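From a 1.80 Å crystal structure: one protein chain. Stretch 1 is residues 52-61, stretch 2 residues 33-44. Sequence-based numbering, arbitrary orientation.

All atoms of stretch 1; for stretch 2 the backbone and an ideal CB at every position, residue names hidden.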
ATOM      1  N   LEU A  52       8.531   6.494   0.277  1.00 24.72           N
ATOM      2  CA  LEU A  52       7.320   5.782   0.613  1.00 27.17           C
ATOM      3  C   LEU A  52       7.154   4.550  -0.259  1.00 25.90           C
ATOM      4  O   LEU A  52       6.742   3.503   0.235  1.00 27.55           O
ATOM      5  CB  LEU A  52       6.065   6.670   0.482  1.00 26.85           C
ATOM      6  CG  LEU A  52       4.743   5.954   0.690  1.00 30.64           C
ATOM      7  CD1 LEU A  52       4.681   5.571   2.149  1.00 31.77           C
ATOM      8  CD2 LEU A  52       3.626   6.949   0.308  1.00 34.80           C
ATOM      9  N   LEU A  53       7.461   4.681  -1.558  1.00 26.39           N
ATOM     10  CA  LEU A  53       7.293   3.581  -2.461  1.00 27.83           C
ATOM     11  C   LEU A  53       8.199   2.428  -2.017  1.00 28.89           C
ATOM     12  O   LEU A  53       7.791   1.288  -1.966  1.00 27.42           O
ATOM     13  CB  LEU A  53       7.630   3.999  -3.854  1.00 29.54           C
ATOM     14  CG  LEU A  53       7.174   2.999  -4.908  1.00 33.86           C
ATOM     15  CD1 LEU A  53       6.833   3.824  -6.193  1.00 40.62           C
ATOM     16  CD2 LEU A  53       8.152   1.893  -5.149  1.00 37.51           C
ATOM     17  N   CYS A  54       9.400   2.784  -1.599  1.00 26.97           N
ATOM     18  CA  CYS A  54      10.413   1.756  -1.158  1.00 28.92           C
ATOM     19  C   CYS A  54       9.905   1.015   0.074  1.00 30.90           C
ATOM     20  O   CYS A  54       9.811  -0.213   0.064  1.00 29.22           O
ATOM     21  CB  CYS A  54      11.673   2.463  -0.915  1.00 33.86           C
ATOM     22  SG  CYS A  54      12.938   1.425  -0.236  1.00 36.00           S
ATOM     23  N   ARG A  55       9.462   1.795   1.064  1.00 30.35           N
ATOM     24  CA  ARG A  55       8.904   1.296   2.318  1.00 35.61           C
ATOM     25  C   ARG A  55       7.680   0.470   2.143  1.00 32.22           C
ATOM     26  O   ARG A  55       7.526  -0.622   2.738  1.00 31.78           O
ATOM     27  CB  ARG A  55       8.528   2.508   3.241  1.00 38.72           C
ATOM     28  CG  ARG A  55       9.780   3.026   3.869  1.00 41.88           C
ATOM     29  CD  ARG A  55       9.601   4.053   4.970  1.00 42.25           C
ATOM     30  NE  ARG A  55       8.677   5.045   4.584  1.00 48.32           N
ATOM     31  CZ  ARG A  55       8.957   6.237   4.105  1.00 36.70           C
ATOM     32  NH1 ARG A  55      10.189   6.702   3.855  1.00 32.58           N
ATOM     33  NH2 ARG A  55       7.942   6.974   3.796  1.00 38.22           N
ATOM     34  N   LEU A  56       6.737   1.009   1.359  1.00 28.27           N
ATOM     35  CA  LEU A  56       5.497   0.352   1.142  1.00 29.94           C
ATOM     36  C   LEU A  56       5.681  -0.994   0.402  1.00 25.30           C
ATOM     37  O   LEU A  56       5.136  -2.042   0.820  1.00 26.73           O
ATOM     38  CB  LEU A  56       4.578   1.322   0.399  1.00 29.99           C
ATOM     39  CG  LEU A  56       3.128   0.951   0.447  1.00 33.83           C
ATOM     40  CD1 LEU A  56       2.301   2.227   0.266  1.00 31.16           C
ATOM     41  CD2 LEU A  56       2.937  -0.072  -0.635  1.00 32.28           C
ATOM     42  N   TRP A  57       6.473  -0.964  -0.664  1.00 24.29           N
ATOM     43  CA  TRP A  57       6.701  -2.169  -1.416  1.00 26.62           C
ATOM     44  C   TRP A  57       7.477  -3.212  -0.599  1.00 28.26           C
ATOM     45  O   TRP A  57       7.254  -4.414  -0.752  1.00 24.11           O
ATOM     46  CB  TRP A  57       7.458  -1.851  -2.705  1.00 28.24           C
ATOM     47  CG  TRP A  57       7.585  -3.000  -3.569  1.00 30.88           C
ATOM     48  CD1 TRP A  57       8.722  -3.671  -3.890  1.00 32.20           C
ATOM     49  CD2 TRP A  57       6.504  -3.662  -4.246  1.00 29.34           C
ATOM     50  NE1 TRP A  57       8.420  -4.728  -4.694  1.00 35.34           N
ATOM     51  CE2 TRP A  57       7.064  -4.725  -4.957  1.00 31.83           C
ATOM     52  CE3 TRP A  57       5.140  -3.451  -4.317  1.00 28.97           C
ATOM     53  CZ2 TRP A  57       6.280  -5.590  -5.733  1.00 36.74           C
ATOM     54  CZ3 TRP A  57       4.375  -4.288  -5.154  1.00 29.59           C
ATOM     55  CH2 TRP A  57       4.948  -5.322  -5.819  1.00 31.28           C
ATOM     56  N   SER A  58       8.405  -2.764   0.236  1.00 29.37           N
ATOM     57  CA  SER A  58       9.125  -3.703   1.111  1.00 28.57           C
ATOM     58  C   SER A  58       8.163  -4.409   2.063  1.00 26.42           C
ATOM     59  O   SER A  58       8.231  -5.665   2.191  1.00 26.94           O
ATOM     60  CB  SER A  58      10.252  -3.030   1.914  1.00 39.74           C
ATOM     61  OG  SER A  58       9.741  -2.042   2.759  1.00 45.35           O
ATOM     62  N   ALA A  59       7.207  -3.656   2.641  1.00 28.28           N
ATOM     63  CA  ALA A  59       6.160  -4.250   3.501  1.00 27.20           C
ATOM     64  C   ALA A  59       5.263  -5.264   2.744  1.00 28.52           C
ATOM     65  O   ALA A  59       5.060  -6.413   3.204  1.00 26.50           O
ATOM     66  CB  ALA A  59       5.301  -3.267   4.240  1.00 26.16           C
ATOM     67  N   VAL A  60       4.777  -4.856   1.573  1.00 21.58           N
ATOM     68  CA  VAL A  60       3.953  -5.704   0.724  1.00 21.74           C
ATOM     69  C   VAL A  60       4.752  -7.008   0.348  1.00 24.09           C
ATOM     70  O   VAL A  60       4.237  -8.135   0.461  1.00 25.49           O
ATOM     71  CB  VAL A  60       3.516  -4.952  -0.504  1.00 24.50           C
ATOM     72  CG1 VAL A  60       2.872  -5.864  -1.521  1.00 27.06           C
ATOM     73  CG2 VAL A  60       2.590  -3.793  -0.109  1.00 25.90           C
ATOM     74  N   SER A  61       6.020  -6.851  -0.088  1.00 23.75           N
ATOM     75  CA  SER A  61       6.825  -7.967  -0.525  1.00 27.48           C
ATOM     76  C   SER A  61       7.094  -8.979   0.607  1.00 27.03           C
ATOM     77  O   SER A  61       7.035 -10.194   0.364  1.00 24.93           O
ATOM     78  CB  SER A  61       8.160  -7.514  -1.118  1.00 30.88           C
ATOM     79  OG  SER A  61       7.909  -6.635  -2.182  1.00 34.01           O
ATOM     80  N   UNK A  33      -6.169  -5.129  -1.631  1.00 26.43           N
ATOM     81  CA  UNK A  33      -5.584  -4.837  -2.931  1.00 24.56           C
ATOM     82  C   UNK A  33      -4.073  -4.564  -2.793  1.00 22.73           C
ATOM     83  O   UNK A  33      -3.288  -4.988  -3.688  1.00 25.18           O
ATOM     84  CB  UNK A  33      -6.291  -3.641  -3.572  1.00 24.56           C
ATOM     85  N   UNK A  34      -3.682  -3.747  -1.783  1.00 23.74           N
ATOM     86  CA  UNK A  34      -2.307  -3.305  -1.611  1.00 23.02           C
ATOM     87  C   UNK A  34      -1.451  -4.530  -1.250  1.00 23.10           C
ATOM     88  O   UNK A  34      -0.454  -4.746  -1.864  1.00 21.35           O
ATOM     89  CB  UNK A  34      -2.207  -2.219  -0.537  1.00 23.02           C
ATOM     90  N   UNK A  35      -1.941  -5.318  -0.297  1.00 25.39           N
ATOM     91  CA  UNK A  35      -1.159  -6.513   0.155  1.00 27.82           C
ATOM     92  C   UNK A  35      -1.004  -7.590  -0.913  1.00 24.64           C
ATOM     93  O   UNK A  35       0.020  -8.272  -0.980  1.00 30.04           O
ATOM     94  CB  UNK A  35      -1.830  -7.140   1.379  1.00 27.82           C
ATOM     95  N   UNK A  36      -2.066  -7.815  -1.691  1.00 22.52           N
ATOM     96  CA  UNK A  36      -2.189  -8.982  -2.593  1.00 28.62           C
ATOM     97  C   UNK A  36      -2.091  -8.721  -4.125  1.00 30.94           C
ATOM     98  O   UNK A  36      -1.609  -9.541  -4.867  1.00 26.35           O
ATOM     99  CB  UNK A  36      -3.538  -9.648  -2.315  1.00 28.62           C
ATOM    100  N   UNK A  37      -2.581  -7.565  -4.594  1.00 25.87           N
ATOM    101  CA  UNK A  37      -2.835  -7.356  -6.024  1.00 28.66           C
ATOM    102  C   UNK A  37      -1.958  -6.347  -6.708  1.00 29.69           C
ATOM    103  O   UNK A  37      -1.617  -6.525  -7.848  1.00 30.73           O
ATOM    104  CB  UNK A  37      -4.290  -6.927  -6.221  1.00 28.66           C
ATOM    105  N   UNK A  38      -1.625  -5.245  -6.027  1.00 29.64           N
ATOM    106  CA  UNK A  38      -0.879  -4.191  -6.718  1.00 30.72           C
ATOM    107  C   UNK A  38       0.523  -4.589  -7.132  1.00 35.41           C
ATOM    108  O   UNK A  38       1.149  -5.520  -6.575  1.00 33.49           O
ATOM    109  CB  UNK A  38      -0.796  -2.952  -5.824  1.00 30.72           C
ATOM    110  N   UNK A  39       0.978  -3.917  -8.189  1.00 36.19           N
ATOM    111  CA  UNK A  39       2.323  -4.064  -8.676  1.00 32.74           C
ATOM    112  C   UNK A  39       3.040  -2.798  -8.382  1.00 35.26           C
ATOM    113  O   UNK A  39       2.432  -1.742  -8.116  1.00 31.73           O
ATOM    114  CB  UNK A  39       2.365  -4.399 -10.168  1.00 32.74           C
ATOM    115  N   UNK A  40       4.365  -2.858  -8.498  1.00 33.91           N
ATOM    116  CA  UNK A  40       5.165  -1.661  -8.317  1.00 37.38           C
ATOM    117  C   UNK A  40       4.746  -0.605  -9.355  1.00 37.62           C
ATOM    118  O   UNK A  40       4.766   0.592  -9.057  1.00 39.72           O
ATOM    119  CB  UNK A  40       6.655  -1.986  -8.435  1.00 37.38           C
ATOM    120  N   UNK A  41       4.381  -1.042 -10.565  1.00 33.21           N
ATOM    121  CA  UNK A  41       3.963  -0.114 -11.617  1.00 38.42           C
ATOM    122  C   UNK A  41       2.733   0.721 -11.241  1.00 34.05           C
ATOM    123  O   UNK A  41       2.635   1.908 -11.596  1.00 33.52           O
ATOM    124  CB  UNK A  41       3.671  -0.896 -12.899  1.00 38.42           C
ATOM    125  N   UNK A  42       1.819   0.126 -10.471  1.00 30.00           N
ATOM    126  CA  UNK A  42       0.620   0.845  -9.938  1.00 28.77           C
ATOM    127  C   UNK A  42       1.082   1.959  -9.045  1.00 31.09           C
ATOM    128  O   UNK A  42       0.557   3.051  -9.156  1.00 36.14           O
ATOM    129  CB  UNK A  42      -0.313  -0.091  -9.167  1.00 28.77           C
ATOM    130  N   UNK A  43       2.069   1.672  -8.175  1.00 29.32           N
ATOM    131  CA  UNK A  43       2.603   2.699  -7.267  1.00 28.90           C
ATOM    132  C   UNK A  43       3.283   3.854  -8.046  1.00 27.89           C
ATOM    133  O   UNK A  43       3.078   5.011  -7.720  1.00 30.09           O
ATOM    134  CB  UNK A  43       3.602   2.065  -6.297  1.00 28.90           C
ATOM    135  N   UNK A  44       4.055   3.515  -9.084  1.00 29.06           N
ATOM    136  CA  UNK A  44       4.679   4.516  -9.939  1.00 31.47           C
ATOM    137  C   UNK A  44       3.633   5.375 -10.655  1.00 33.61           C
ATOM    138  O   UNK A  44       3.778   6.603 -10.788  1.00 33.92           O
ATOM    139  CB  UNK A  44       5.591   3.837 -10.963  1.00 31.47           C
TER

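Stretch 1 is a helix that offers stretch 2 an apolar strip, Leu53, Leu56, Trp57 and Val60. Position 33 is helical and its CB has nothing of stretch 1 within reach, so almost any helix-compatible residue would serve; it is Asp33. At 34 the CB points sideways and its ideal position lies 5.1 Å from Val60 CG2, with Leu56 beyond. A medium-sized aliphatic would fill this space. It is Ile34, whose CG2 packs 3.9 Å from Val60 CG2 and 4.1 Å from Leu56 CD2.

The backbone at 35 comes close to Val60, CA to CA 5.2 Å, yet its CB points sideways and meets nothing; a long side chain could still turn its end back. Leu35 does so, and its carbonyl O lies 3.8 Å from Val60 CG1. The CB atoms of 36 and 37 point away, so stretch 1 sets no requirement there and many residues would fit; these are Asn36 and Glu37.

Position 38 leaves helical geometry (psi 153°), and its carbonyl O meets the edge of the Trp57 ring, 3.7 Å from CZ3. The sideways CB, 5.4 Å from the same CZ3, would suit a branched or long aliphatic. In Ile38 the end of the side chain comes nearer to stretch 1.

At 39 the extended backbone precedes a helix and CB points away, an N-cap setting that suits serine, threonine, aspartate or asparagine. Thr39 OG1 accepts a weak hydrogen bond from the backbone N of 42 at 3.3 Å.

The ideal CB of 40 sits 4.4 Å from Trp57 CE2 and 5.3 Å from Leu53 CD2. Beside an indole face, a long side chain with methylenes to lay down would do well, as would a leucine or methionine. Lys40 places CE over the five-membered ring of Trp57, 3.8 Å from its centroid in a CH-pi contact, while CG lies 4.0 Å from Leu53 CD2.

At 41 CB points away and most helix-compatible residues would fit; it is Glu41. Position 42 is out of reach, but a carboxylate could answer the cap: Asp42 OD2 accepts from Thr39 N at 2.8 Å.

At 43 CB points toward stretch 1, 3.7 Å from Leu53 CD1, with Leu56 and Trp57 alongside, so an apolar residue is called for, and leucine or methionine could reach all three. Leu43 CD1 approaches Trp57 CE3 at 3.9 Å and Leu56 CD2 at 4.1 Å.

Position 44 points sideways past Leu53, tolerating a long, flexible chain. Arg44 CG lies 4.0 Å from Leu53 CD1, and Leu53 CD2 sits over one face of its guanidinium.

Stretch 2, residues 33-44: DILNEITKEDLR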
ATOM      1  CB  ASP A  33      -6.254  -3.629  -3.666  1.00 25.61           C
ATOM      2  CG  ASP A  33      -7.708  -3.795  -3.967  1.00 29.79           C
ATOM      3  OD1 ASP A  33      -8.179  -4.916  -4.283  1.00 27.43           O
ATOM      4  OD2 ASP A  33      -8.426  -2.738  -4.005  1.00 35.00           O
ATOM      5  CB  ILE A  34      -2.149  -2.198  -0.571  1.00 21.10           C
ATOM      6  CG1 ILE A  34      -2.908  -0.880  -0.997  1.00 25.00           C
ATOM      7  CG2 ILE A  34      -0.737  -1.823  -0.359  1.00 26.89           C
ATOM      8  CD1 ILE A  34      -2.611  -0.431  -2.377  1.00 28.55           C
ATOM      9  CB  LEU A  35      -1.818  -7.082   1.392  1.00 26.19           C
ATOM     10  CG  LEU A  35      -1.791  -6.191   2.630  1.00 29.15           C
ATOM     11  CD1 LEU A  35      -2.660  -6.873   3.698  1.00 36.30           C
ATOM     12  CD2 LEU A  35      -0.411  -5.789   3.101  1.00 30.45           C
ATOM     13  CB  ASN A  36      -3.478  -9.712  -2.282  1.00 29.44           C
ATOM     14  CG  ASN A  36      -3.490 -10.221  -0.856  1.00 29.71           C
ATOM     15  OD1 ASN A  36      -2.683 -11.075  -0.529  1.00 30.69           O
ATOM     16  ND2 ASN A  36      -4.303  -9.631   0.023  1.00 30.46           N
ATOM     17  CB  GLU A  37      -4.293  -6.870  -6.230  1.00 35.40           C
ATOM     18  CG  GLU A  37      -5.356  -7.678  -5.512  1.00 40.78           C
ATOM     19  CD  GLU A  37      -5.583  -8.999  -6.188  1.00 49.20           C
ATOM     20  OE1 GLU A  37      -5.893  -8.967  -7.388  1.00 58.65           O
ATOM     21  OE2 GLU A  37      -5.531 -10.050  -5.540  1.00 54.28           O
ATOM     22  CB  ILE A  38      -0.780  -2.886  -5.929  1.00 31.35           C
ATOM     23  CG1 ILE A  38       0.015  -3.112  -4.652  1.00 27.42           C
ATOM     24  CG2 ILE A  38      -2.197  -2.317  -5.774  1.00 36.47           C
ATOM     25  CD1 ILE A  38       0.566  -1.925  -3.992  1.00 28.67           C
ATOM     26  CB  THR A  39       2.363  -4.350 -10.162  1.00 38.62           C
ATOM     27  OG1 THR A  39       1.910  -3.174 -10.899  1.00 34.90           O
ATOM     28  CG2 THR A  39       1.535  -5.595 -10.483  1.00 40.68           C
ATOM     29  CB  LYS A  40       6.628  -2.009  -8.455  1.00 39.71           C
ATOM     30  CG  LYS A  40       7.459  -1.361  -7.373  1.00 52.30           C
ATOM     31  CD  LYS A  40       8.929  -1.715  -7.486  1.00 54.21           C
ATOM     32  CE  LYS A  40       9.108  -3.202  -7.736  1.00 61.70           C
ATOM     33  NZ  LYS A  40      10.468  -3.676  -7.407  1.00 72.77           N
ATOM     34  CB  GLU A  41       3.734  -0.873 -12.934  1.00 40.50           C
ATOM     35  CG  GLU A  41       3.501   0.002 -14.157  1.00 44.16           C
ATOM     36  CD  GLU A  41       2.074   0.574 -14.335  1.00 44.48           C
ATOM     37  OE1 GLU A  41       1.095   0.078 -13.762  1.00 39.11           O
ATOM     38  OE2 GLU A  41       1.958   1.623 -14.967  1.00 44.05           O
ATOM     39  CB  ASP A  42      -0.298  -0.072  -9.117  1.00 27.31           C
ATOM     40  CG  ASP A  42      -0.961  -1.141  -9.969  1.00 29.54           C
ATOM     41  OD1 ASP A  42      -1.549  -0.751 -11.001  1.00 30.84           O
ATOM     42  OD2 ASP A  42      -0.875  -2.385  -9.628  1.00 28.88           O
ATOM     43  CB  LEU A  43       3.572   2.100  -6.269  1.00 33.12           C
ATOM     44  CG  LEU A  43       3.038   0.969  -5.393  1.00 35.05           C
ATOM     45  CD1 LEU A  43       4.164   0.366  -4.570  1.00 42.05           C
ATOM     46  CD2 LEU A  43       1.909   1.476  -4.534  1.00 32.06           C
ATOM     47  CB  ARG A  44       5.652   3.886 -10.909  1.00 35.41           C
ATOM     48  CG  ARG A  44       6.801   3.159 -10.173  1.00 40.77           C
ATOM     49  CD  ARG A  44       8.190   3.286 -10.743  1.00 47.26           C
ATOM     50  NE  ARG A  44       9.190   3.586  -9.684  1.00 60.53           N
ATOM     51  CZ  ARG A  44      10.003   2.703  -9.083  1.00 67.91           C
ATOM     52  NH1 ARG A  44      10.009   1.416  -9.416  1.00 66.66           N
ATOM     53  NH2 ARG A  44      10.840   3.122  -8.142  1.00 67.50           N
TER
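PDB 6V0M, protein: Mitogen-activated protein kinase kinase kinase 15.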